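Local coordinates for protein lectin CEL-IV, C-type (Cucumaria echinata, PDB 3ALU) that binds galactose-containing sugars such as raffinose through a calcium ion held in its C-type carbohydrate-recognition domain, at residues V83-V89 with P118-I124; R18-L24 with N141-C147. All coordinates share one frame; numbering follows the deposited sequence.

Contact 1. Residues V83-V89 with P118-I124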
ATOM      1  N   VAL A  83      29.078  -2.820   2.988  1.00 13.86           N
ATOM      2  CA  VAL A  83      28.078  -2.353   2.053  1.00 13.43           C
ATOM      3  C   VAL A  83      27.847  -0.879   2.334  1.00 12.33           C
ATOM      4  O   VAL A  83      27.461  -0.522   3.481  1.00 12.19           O
ATOM      5  CB  VAL A  83      26.767  -3.144   2.287  1.00 13.73           C
ATOM      6  CG1 VAL A  83      25.618  -2.633   1.392  1.00 14.55           C
ATOM      7  CG2 VAL A  83      27.004  -4.700   2.097  1.00 16.04           C
ATOM      8  N   TYR A  84      28.044  -0.011   1.336  1.00 11.30           N
ATOM      9  CA  TYR A  84      27.880   1.406   1.533  1.00 11.31           C
ATOM     10  C   TYR A  84      26.493   1.814   1.945  1.00 11.78           C
ATOM     11  O   TYR A  84      25.509   1.289   1.441  1.00 12.47           O
ATOM     12  CB  TYR A  84      28.219   2.204   0.275  1.00 10.94           C
ATOM     13  CG  TYR A  84      29.670   2.477   0.062  1.00 12.02           C
ATOM     14  CD1 TYR A  84      30.469   3.040   1.096  1.00 12.50           C
ATOM     15  CD2 TYR A  84      30.246   2.273  -1.191  1.00 13.43           C
ATOM     16  CE1 TYR A  84      31.819   3.321   0.863  1.00 12.49           C
ATOM     17  CE2 TYR A  84      31.589   2.562  -1.428  1.00 12.54           C
ATOM     18  CZ  TYR A  84      32.363   3.125  -0.393  1.00 15.48           C
ATOM     19  OH  TYR A  84      33.707   3.390  -0.631  1.00 14.67           O
ATOM     20  N   ILE A  85      26.451   2.747   2.902  1.00 10.59           N
ATOM     21  CA  ILE A  85      25.242   3.497   3.212  1.00 10.19           C
ATOM     22  C   ILE A  85      25.575   4.984   3.013  1.00 10.67           C
ATOM     23  O   ILE A  85      26.748   5.327   2.710  1.00 10.54           O
ATOM     24  CB  ILE A  85      24.782   3.214   4.642  1.00 10.76           C
ATOM     25  CG1 ILE A  85      25.891   3.604   5.630  1.00 12.20           C
ATOM     26  CG2 ILE A  85      24.393   1.710   4.800  1.00 11.41           C
ATOM     27  CD1 ILE A  85      25.475   3.348   7.132  1.00 13.19           C
ATOM     28  N   GLY A  86      24.598   5.854   3.206  1.00 10.55           N
ATOM     29  CA  GLY A  86      24.750   7.273   2.795  1.00 10.54           C
ATOM     30  C   GLY A  86      25.519   8.177   3.761  1.00 10.41           C
ATOM     31  O   GLY A  86      25.351   9.378   3.694  1.00 10.86           O
ATOM     32  N   MET A  87      26.414   7.597   4.571  1.00 10.83           N
ATOM     33  CA  MET A  87      27.113   8.357   5.644  1.00 11.30           C
ATOM     34  C   MET A  87      28.408   9.016   5.176  1.00 11.85           C
ATOM     35  O   MET A  87      29.304   8.340   4.676  1.00 12.69           O
ATOM     36  CB  MET A  87      27.423   7.366   6.783  1.00 10.63           C
ATOM     37  CG  MET A  87      28.276   7.925   7.947  1.00 12.25           C
ATOM     38  SD  MET A  87      27.724   9.483   8.672  1.00 14.96           S
ATOM     39  CE  MET A  87      26.268   8.943   9.586  1.00 16.63           C
ATOM     40  N   LYS A  88      28.532  10.340   5.393  1.00 12.61           N
ATOM     41  CA  LYS A  88      29.775  11.048   5.079  1.00 12.28           C
ATOM     42  C   LYS A  88      30.310  11.631   6.379  1.00 13.05           C
ATOM     43  O   LYS A  88      29.570  12.293   7.098  1.00 12.83           O
ATOM     44  CB  LYS A  88      29.502  12.188   4.084  1.00 13.83           C
ATOM     45  CG  LYS A  88      28.982  11.698   2.743  1.00 15.22           C
ATOM     46  CD  LYS A  88      28.804  12.871   1.786  1.00 20.61           C
ATOM     47  CE  LYS A  88      27.600  13.702   2.172  1.00 26.59           C
ATOM     48  NZ  LYS A  88      27.147  14.662   1.105  1.00 32.18           N
ATOM     49  N   VAL A  89      31.566  11.336   6.665  1.00 12.84           N
ATOM     50  CA  VAL A  89      32.268  11.941   7.802  1.00 14.15           C
ATOM     51  C   VAL A  89      33.166  13.016   7.203  1.00 14.23           C
ATOM     52  O   VAL A  89      34.056  12.682   6.364  1.00 13.90           O
ATOM     53  CB  VAL A  89      33.083  10.862   8.565  1.00 13.93           C
ATOM     54  CG1 VAL A  89      33.807  11.524   9.779  1.00 15.96           C
ATOM     55  CG2 VAL A  89      32.179   9.697   8.965  1.00 13.92           C
ATOM     56  N   PRO A 118      39.858  12.858   8.001  1.00 16.32           N
ATOM     57  CA  PRO A 118      38.667  13.540   7.504  1.00 15.69           C
ATOM     58  C   PRO A 118      38.138  12.902   6.232  1.00 14.72           C
ATOM     59  O   PRO A 118      38.855  12.201   5.562  1.00 14.80           O
ATOM     60  CB  PRO A 118      39.184  14.937   7.125  1.00 15.27           C
ATOM     61  CG  PRO A 118      40.678  14.697   6.793  1.00 16.23           C
ATOM     62  CD  PRO A 118      41.068  13.703   7.859  1.00 16.54           C
ATOM     63  N   ASN A 119      36.886  13.181   5.923  1.00 13.05           N
ATOM     64  CA  ASN A 119      36.351  12.802   4.592  1.00 13.78           C
ATOM     65  C   ASN A 119      36.355  11.330   4.292  1.00 14.31           C
ATOM     66  O   ASN A 119      36.768  10.881   3.208  1.00 18.39           O
ATOM     67  CB  ASN A 119      36.989  13.668   3.494  1.00 15.29           C
ATOM     68  CG  ASN A 119      36.868  15.159   3.818  1.00 15.45           C
ATOM     69  OD1 ASN A 119      35.761  15.662   4.093  1.00 18.52           O
ATOM     70  ND2 ASN A 119      38.005  15.874   3.833  1.00 17.07           N
ATOM     71  N   SER A 120      35.836  10.566   5.244  1.00 13.34           N
ATOM     72  CA  SER A 120      35.645   9.108   5.070  1.00 12.94           C
ATOM     73  C   SER A 120      34.154   8.833   4.855  1.00 11.85           C
ATOM     74  O   SER A 120      33.341   9.745   4.977  1.00 12.49           O
ATOM     75  CB  SER A 120      36.137   8.345   6.284  1.00 12.38           C
ATOM     76  OG  SER A 120      35.558   8.895   7.490  1.00 13.93           O
ATOM     77  N   ARG A 121      33.809   7.567   4.638  1.00 11.72           N
ATOM     78  CA  ARG A 121      32.437   7.194   4.252  1.00 11.60           C
ATOM     79  C   ARG A 121      32.009   5.986   5.071  1.00 10.75           C
ATOM     80  O   ARG A 121      32.818   5.095   5.361  1.00 12.92           O
ATOM     81  CB  ARG A 121      32.404   6.823   2.747  1.00 10.98           C
ATOM     82  CG  ARG A 121      32.874   7.990   1.831  1.00 13.94           C
ATOM     83  CD  ARG A 121      31.981   9.182   2.003  1.00 15.97           C
ATOM     84  NE  ARG A 121      32.362  10.296   1.106  1.00 18.01           N
ATOM     85  CZ  ARG A 121      32.800  11.491   1.512  1.00 19.43           C
ATOM     86  NH1 ARG A 121      32.965  11.768   2.817  1.00 15.94           N
ATOM     87  NH2 ARG A 121      33.078  12.422   0.591  1.00 20.92           N
ATOM     88  N   GLY A 122      30.741   5.944   5.442  1.00 10.55           N
ATOM     89  CA  GLY A 122      30.254   4.807   6.244  1.00 10.55           C
ATOM     90  C   GLY A 122      29.759   3.606   5.452  1.00 12.22           C
ATOM     91  O   GLY A 122      29.232   3.747   4.338  1.00 11.95           O
ATOM     92  N   ALA A 123      29.910   2.422   6.044  1.00 11.93           N
ATOM     93  CA  ALA A 123      29.430   1.199   5.428  1.00 12.16           C
ATOM     94  C   ALA A 123      28.951   0.286   6.526  1.00 13.35           C
ATOM     95  O   ALA A 123      29.559   0.198   7.625  1.00 13.36           O
ATOM     96  CB  ALA A 123      30.550   0.509   4.649  1.00 11.82           C
ATOM     97  N   ILE A 124      27.869  -0.429   6.247  1.00 12.62           N
ATOM     98  CA  ILE A 124      27.469  -1.551   7.105  1.00 12.22           C
ATOM     99  C   ILE A 124      28.526  -2.618   6.938  1.00 13.27           C
ATOM    100  O   ILE A 124      28.817  -3.042   5.818  1.00 14.78           O
ATOM    101  CB  ILE A 124      26.065  -2.093   6.689  1.00 11.81           C
ATOM    102  CG1 ILE A 124      24.987  -1.120   7.205  1.00 13.87           C
ATOM    103  CG2 ILE A 124      25.825  -3.550   7.208  1.00 11.27           C
ATOM    104  CD1 ILE A 124      23.558  -1.398   6.655  1.00 15.70           C
TER

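Contact 2. Residues R18-L24 with N141-C147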
ATOM      1  N   ARG A  18      16.890  -1.380  -1.468  1.00 12.95           N
ATOM      2  CA  ARG A  18      17.384  -2.438  -2.333  1.00 12.86           C
ATOM      3  C   ARG A  18      18.914  -2.488  -2.257  1.00 12.72           C
ATOM      4  O   ARG A  18      19.611  -1.455  -2.322  1.00 12.37           O
ATOM      5  CB  ARG A  18      16.904  -2.235  -3.767  1.00 13.40           C
ATOM      6  CG  ARG A  18      17.327  -3.395  -4.710  1.00 14.78           C
ATOM      7  CD  ARG A  18      16.566  -3.333  -6.031  1.00 15.56           C
ATOM      8  NE  ARG A  18      17.227  -4.244  -6.932  1.00 18.49           N
ATOM      9  CZ  ARG A  18      17.081  -4.170  -8.254  1.00 24.76           C
ATOM     10  NH1 ARG A  18      16.264  -3.263  -8.777  1.00 22.07           N
ATOM     11  NH2 ARG A  18      17.746  -4.991  -9.028  1.00 28.18           N
ATOM     12  N   LEU A  19      19.398  -3.701  -2.039  1.00 12.40           N
ATOM     13  CA  LEU A  19      20.834  -4.015  -2.079  1.00 11.99           C
ATOM     14  C   LEU A  19      21.293  -4.266  -3.490  1.00 13.64           C
ATOM     15  O   LEU A  19      20.713  -5.129  -4.208  1.00 14.77           O
ATOM     16  CB  LEU A  19      21.079  -5.250  -1.191  1.00 11.90           C
ATOM     17  CG  LEU A  19      22.511  -5.816  -1.254  1.00 13.22           C
ATOM     18  CD1 LEU A  19      23.471  -4.891  -0.536  1.00 15.28           C
ATOM     19  CD2 LEU A  19      22.558  -7.192  -0.649  1.00 13.92           C
ATOM     20  N   PHE A  20      22.353  -3.569  -3.880  1.00 13.01           N
ATOM     21  CA  PHE A  20      22.944  -3.757  -5.230  1.00 13.47           C
ATOM     22  C   PHE A  20      24.281  -4.458  -5.135  1.00 14.86           C
ATOM     23  O   PHE A  20      25.072  -4.215  -4.210  1.00 15.63           O
ATOM     24  CB  PHE A  20      23.049  -2.432  -5.984  1.00 12.84           C
ATOM     25  CG  PHE A  20      21.702  -1.873  -6.370  1.00 12.54           C
ATOM     26  CD1 PHE A  20      21.100  -2.252  -7.583  1.00 16.54           C
ATOM     27  CD2 PHE A  20      20.990  -1.053  -5.497  1.00 14.04           C
ATOM     28  CE1 PHE A  20      19.838  -1.786  -7.926  1.00 16.69           C
ATOM     29  CE2 PHE A  20      19.708  -0.556  -5.863  1.00 13.31           C
ATOM     30  CZ  PHE A  20      19.136  -0.951  -7.078  1.00 15.56           C
ATOM     31  N   HIS A  21      24.526  -5.348  -6.105  1.00 15.69           N
ATOM     32  CA  HIS A  21      25.663  -6.288  -6.038  1.00 16.33           C
ATOM     33  C   HIS A  21      26.875  -5.888  -6.813  1.00 17.23           C
ATOM     34  O   HIS A  21      27.938  -6.524  -6.647  1.00 18.55           O
ATOM     35  CB  HIS A  21      25.235  -7.698  -6.451  1.00 16.25           C
ATOM     36  CG  HIS A  21      24.237  -8.315  -5.534  1.00 17.53           C
ATOM     37  ND1 HIS A  21      24.506  -9.446  -4.803  1.00 19.90           N
ATOM     38  CD2 HIS A  21      22.958  -7.972  -5.241  1.00 18.72           C
ATOM     39  CE1 HIS A  21      23.435  -9.787  -4.113  1.00 17.32           C
ATOM     40  NE2 HIS A  21      22.491  -8.893  -4.335  1.00 19.70           N
ATOM     41  N   ASN A  22      26.763  -4.841  -7.638  1.00 17.92           N
ATOM     42  CA  ASN A  22      27.952  -4.348  -8.333  1.00 20.37           C
ATOM     43  C   ASN A  22      28.745  -3.479  -7.381  1.00 20.66           C
ATOM     44  O   ASN A  22      28.189  -2.914  -6.414  1.00 22.55           O
ATOM     45  CB  ASN A  22      27.651  -3.687  -9.692  1.00 22.57           C
ATOM     46  CG  ASN A  22      26.825  -2.451  -9.579  1.00 26.51           C
ATOM     47  OD1 ASN A  22      25.816  -2.422  -8.862  1.00 32.82           O
ATOM     48  ND2 ASN A  22      27.225  -1.404 -10.318  1.00 31.09           N
ATOM     49  N   HIS A  23      30.048  -3.462  -7.569  1.00 19.65           N
ATOM     50  CA  HIS A  23      30.903  -2.822  -6.588  1.00 18.98           C
ATOM     51  C   HIS A  23      31.230  -1.465  -7.155  1.00 18.96           C
ATOM     52  O   HIS A  23      31.818  -1.357  -8.244  1.00 19.61           O
ATOM     53  CB  HIS A  23      32.175  -3.635  -6.374  1.00 19.26           C
ATOM     54  CG  HIS A  23      32.007  -4.851  -5.501  1.00 21.08           C
ATOM     55  ND1 HIS A  23      30.951  -5.733  -5.611  1.00 26.18           N
ATOM     56  CD2 HIS A  23      32.796  -5.343  -4.519  1.00 25.26           C
ATOM     57  CE1 HIS A  23      31.099  -6.721  -4.747  1.00 19.30           C
ATOM     58  NE2 HIS A  23      32.213  -6.507  -4.072  1.00 28.51           N
ATOM     59  N   LEU A  24      30.902  -0.423  -6.402  1.00 16.87           N
ATOM     60  CA  LEU A  24      31.127   0.930  -6.843  1.00 16.54           C
ATOM     61  C   LEU A  24      31.812   1.704  -5.731  1.00 16.06           C
ATOM     62  O   LEU A  24      31.633   1.389  -4.541  1.00 16.04           O
ATOM     63  CB  LEU A  24      29.796   1.600  -7.127  1.00 16.93           C
ATOM     64  CG  LEU A  24      29.217   1.746  -8.546  1.00 22.55           C
ATOM     65  CD1 LEU A  24      29.979   1.021  -9.686  1.00 20.07           C
ATOM     66  CD2 LEU A  24      27.712   1.693  -8.625  1.00 20.10           C
ATOM     67  N   ASN A 141      37.119   2.976  -1.998  1.00 17.63           N
ATOM     68  CA  ASN A 141      36.745   1.568  -1.890  1.00 17.00           C
ATOM     69  C   ASN A 141      35.524   1.246  -2.745  1.00 16.69           C
ATOM     70  O   ASN A 141      34.567   1.994  -2.725  1.00 17.41           O
ATOM     71  CB  ASN A 141      36.437   1.197  -0.439  1.00 16.76           C
ATOM     72  CG  ASN A 141      37.692   0.924   0.355  1.00 19.15           C
ATOM     73  OD1 ASN A 141      38.157   1.783   1.123  1.00 23.90           O
ATOM     74  ND2 ASN A 141      38.270  -0.239   0.149  1.00 20.41           N
ATOM     75  N   ASN A 142      35.592   0.130  -3.470  1.00 16.69           N
ATOM     76  CA  ASN A 142      34.508  -0.318  -4.378  1.00 17.51           C
ATOM     77  C   ASN A 142      33.692  -1.400  -3.657  1.00 15.30           C
ATOM     78  O   ASN A 142      34.146  -2.529  -3.514  1.00 16.38           O
ATOM     79  CB  ASN A 142      35.117  -0.884  -5.692  1.00 18.39           C
ATOM     80  CG  ASN A 142      35.432   0.197  -6.732  1.00 25.11           C
ATOM     81  OD1 ASN A 142      36.078   1.183  -6.439  1.00 31.08           O
ATOM     82  ND2 ASN A 142      34.971  -0.011  -7.976  1.00 29.43           N
ATOM     83  N   PHE A 143      32.496  -1.050  -3.169  1.00 13.53           N
ATOM     84  CA  PHE A 143      31.660  -1.970  -2.405  1.00 13.66           C
ATOM     85  C   PHE A 143      30.241  -2.108  -3.019  1.00 12.62           C
ATOM     86  O   PHE A 143      29.786  -1.252  -3.787  1.00 14.01           O
ATOM     87  CB  PHE A 143      31.401  -1.435  -0.975  1.00 13.47           C
ATOM     88  CG  PHE A 143      32.598  -1.372  -0.053  1.00 15.06           C
ATOM     89  CD1 PHE A 143      32.571  -0.433   0.986  1.00 17.11           C
ATOM     90  CD2 PHE A 143      33.694  -2.238  -0.154  1.00 17.80           C
ATOM     91  CE1 PHE A 143      33.606  -0.361   1.925  1.00 17.57           C
ATOM     92  CE2 PHE A 143      34.774  -2.135   0.760  1.00 16.17           C
ATOM     93  CZ  PHE A 143      34.721  -1.181   1.781  1.00 16.62           C
ATOM     94  N   LYS A 144      29.558  -3.180  -2.643  1.00 13.71           N
ATOM     95  CA  LYS A 144      28.103  -3.281  -2.777  1.00 12.64           C
ATOM     96  C   LYS A 144      27.483  -2.120  -1.960  1.00 12.53           C
ATOM     97  O   LYS A 144      28.178  -1.475  -1.138  1.00 14.02           O
ATOM     98  CB  LYS A 144      27.641  -4.593  -2.209  1.00 12.55           C
ATOM     99  CG  LYS A 144      28.243  -5.811  -2.986  1.00 12.92           C
ATOM    100  CD  LYS A 144      27.519  -7.072  -2.592  1.00 14.89           C
ATOM    101  CE  LYS A 144      28.001  -8.279  -3.462  1.00 18.86           C
ATOM    102  NZ  LYS A 144      29.447  -8.623  -3.236  1.00 18.90           N
ATOM    103  N   TYR A 145      26.198  -1.850  -2.180  1.00 12.29           N
ATOM    104  CA  TYR A 145      25.604  -0.644  -1.607  1.00 11.15           C
ATOM    105  C   TYR A 145      24.107  -0.841  -1.509  1.00 11.98           C
ATOM    106  O   TYR A 145      23.516  -1.600  -2.274  1.00 11.61           O
ATOM    107  CB  TYR A 145      25.964   0.623  -2.456  1.00 10.91           C
ATOM    108  CG  TYR A 145      25.546   0.521  -3.932  1.00 11.83           C
ATOM    109  CD1 TYR A 145      26.373  -0.133  -4.840  1.00 13.09           C
ATOM    110  CD2 TYR A 145      24.361   1.096  -4.387  1.00 13.73           C
ATOM    111  CE1 TYR A 145      25.995  -0.253  -6.196  1.00 12.60           C
ATOM    112  CE2 TYR A 145      23.980   0.998  -5.742  1.00 15.82           C
ATOM    113  CZ  TYR A 145      24.821   0.303  -6.618  1.00 14.11           C
ATOM    114  OH  TYR A 145      24.469   0.151  -7.960  1.00 16.98           O
ATOM    115  N   ILE A 146      23.488  -0.174  -0.542  1.00 11.84           N
ATOM    116  CA  ILE A 146      22.033  -0.153  -0.416  1.00 12.93           C
ATOM    117  C   ILE A 146      21.485   1.207  -0.773  1.00 12.57           C
ATOM    118  O   ILE A 146      21.891   2.240  -0.230  1.00 12.57           O
ATOM    119  CB  ILE A 146      21.555  -0.512   1.019  1.00 12.82           C
ATOM    120  CG1 ILE A 146      22.010  -1.911   1.416  1.00 16.45           C
ATOM    121  CG2 ILE A 146      20.064  -0.393   1.163  1.00 13.99           C
ATOM    122  CD1 ILE A 146      22.120  -2.067   2.935  1.00 18.05           C
ATOM    123  N   CYS A 147      20.553   1.208  -1.727  1.00 12.51           N
ATOM    124  CA  CYS A 147      19.776   2.416  -2.068  1.00 12.47           C
ATOM    125  C   CYS A 147      18.444   2.468  -1.309  1.00 11.94           C
ATOM    126  O   CYS A 147      17.832   1.398  -0.979  1.00 11.46           O
ATOM    127  CB  CYS A 147      19.462   2.462  -3.582  1.00 13.69           C
ATOM    128  SG  CYS A 147      20.910   2.509  -4.662  1.00 16.60           S
TER

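Contact 1. Residues V83-V89 with P118-I124
At the edge of the Tyr84 ring, in its plane, lies Gly122 O, 3.5 Å from CD1, while Ala123 CB and Arg121 CB approach the same ring obliquely. The Arg121 guanidinium takes Lys88 CG over one face, toward the rim, and Val89 O at its edge; Phe26 meets Tyr84 edge-to-face and Arg121 in a cation-pi contact. These groups sit on a bulged antiparallel beta ladder of the C-type lectin fold, Tyr84, Lys88, Arg121 and Ala123 sharing one side. At the bulge the register slips by two residues and the chain turns a corner at Gly86; Gly122 N donates to Met87 O (2.9 Å), and Ile85 N reaches Gly122 O. Arg121 bends at chi2 (-61°), folding its guanidinium back so that NH1 donates a hydrogen bond to Ser120 O. Next to the bulge, Ile85 CG2 meets Ile124 CD1 at 3.7 Å, the side chains crossing at about a right angle. Tyr84 OH is hydrogen-bonded to Asn141 O, and Ser120 OG to OD2 of the calcium ligand Asp136, which places Ser120 in the metal's second shell and probably helps to orient that carboxylate. Ser120 O is gripped twice, by Val89 N at 2.9 Å and Arg121 NH1 at 3.0 Å, from opposite faces of its carbonyl plane.

Contact 2. Residues R18-L24 with N141-C147
Tyr145 sets CG between its backbone N and carbonyl carbon (chi1 57°), which brings its ring under Phe20 CB; that carbon lies over one face of the tyrosine, 3.3 Å from CZ, in a CH-pi contact. Phe20 turns CG away from its own carbonyl carbon (chi1 -69°), placing its ring beside Cys147 SG and nearly parallel to the tyrosine ring, at 15°, but the two are slid so far apart that they barely overlap. Cys147 SG lies at the edge of the Tyr145 ring, in its plane, and comes obliquely to Phe20 CE2 at 3.5 Å, a sulfur-aromatic contact; that sulfur is tied to Cys33 by a disulfide. Leu24 CD2 packs against Tyr145 CE1 at 3.6 Å, and Asn22 OD1 lies 3.0 Å from Tyr145 OH, the amide and ring planes steeply inclined. Helix 26-33 adds Ala29 and Ala32 to the surroundings of the tyrosine. Around the corner at Asn22, the backbone of Phe143 and Lys144 lies over one face of the His23 imidazole, whose ND1 donates to His21 O in the ring plane; the aliphatic part of Lys144 runs on past this ring, CG 3.5 Å from CE1. Backbone pairing is antiparallel: Phe20 N donates to Tyr145 O at 2.8 Å, whereas the return bond from Tyr145 N to Phe20 O is weak. After a two-residue slip in register, Leu24 and Phe143 exchange a pair of bonds. Such pairing of an N-terminal strand with a C-terminal one, with a helix-to-strand disulfide beside it, is characteristic of the C-type lectin domain, where it closes the domain as a loop.

Contact 1 and contact 2 have centres about 12 Å apart and belong to one sheet, in which strands 82-89 and 143-148 run side by side in parallel. In chain order the segments come as 18-24, 83-89, 118-124 and 141-147, so contact 1 is nested inside the loop that contact 2 closes. They touch directly: Tyr84 N lies 2.9 Å from Lys144 O, a probable hydrogen bond, and Val83 CG1 packs on Tyr145 CA at 3.6 Å. The sheet thus joins the meeting place of the domain's two ends to strand 120-125, which pairs in turn with strand 134-137, the bearer of the calcium ligand Asp136.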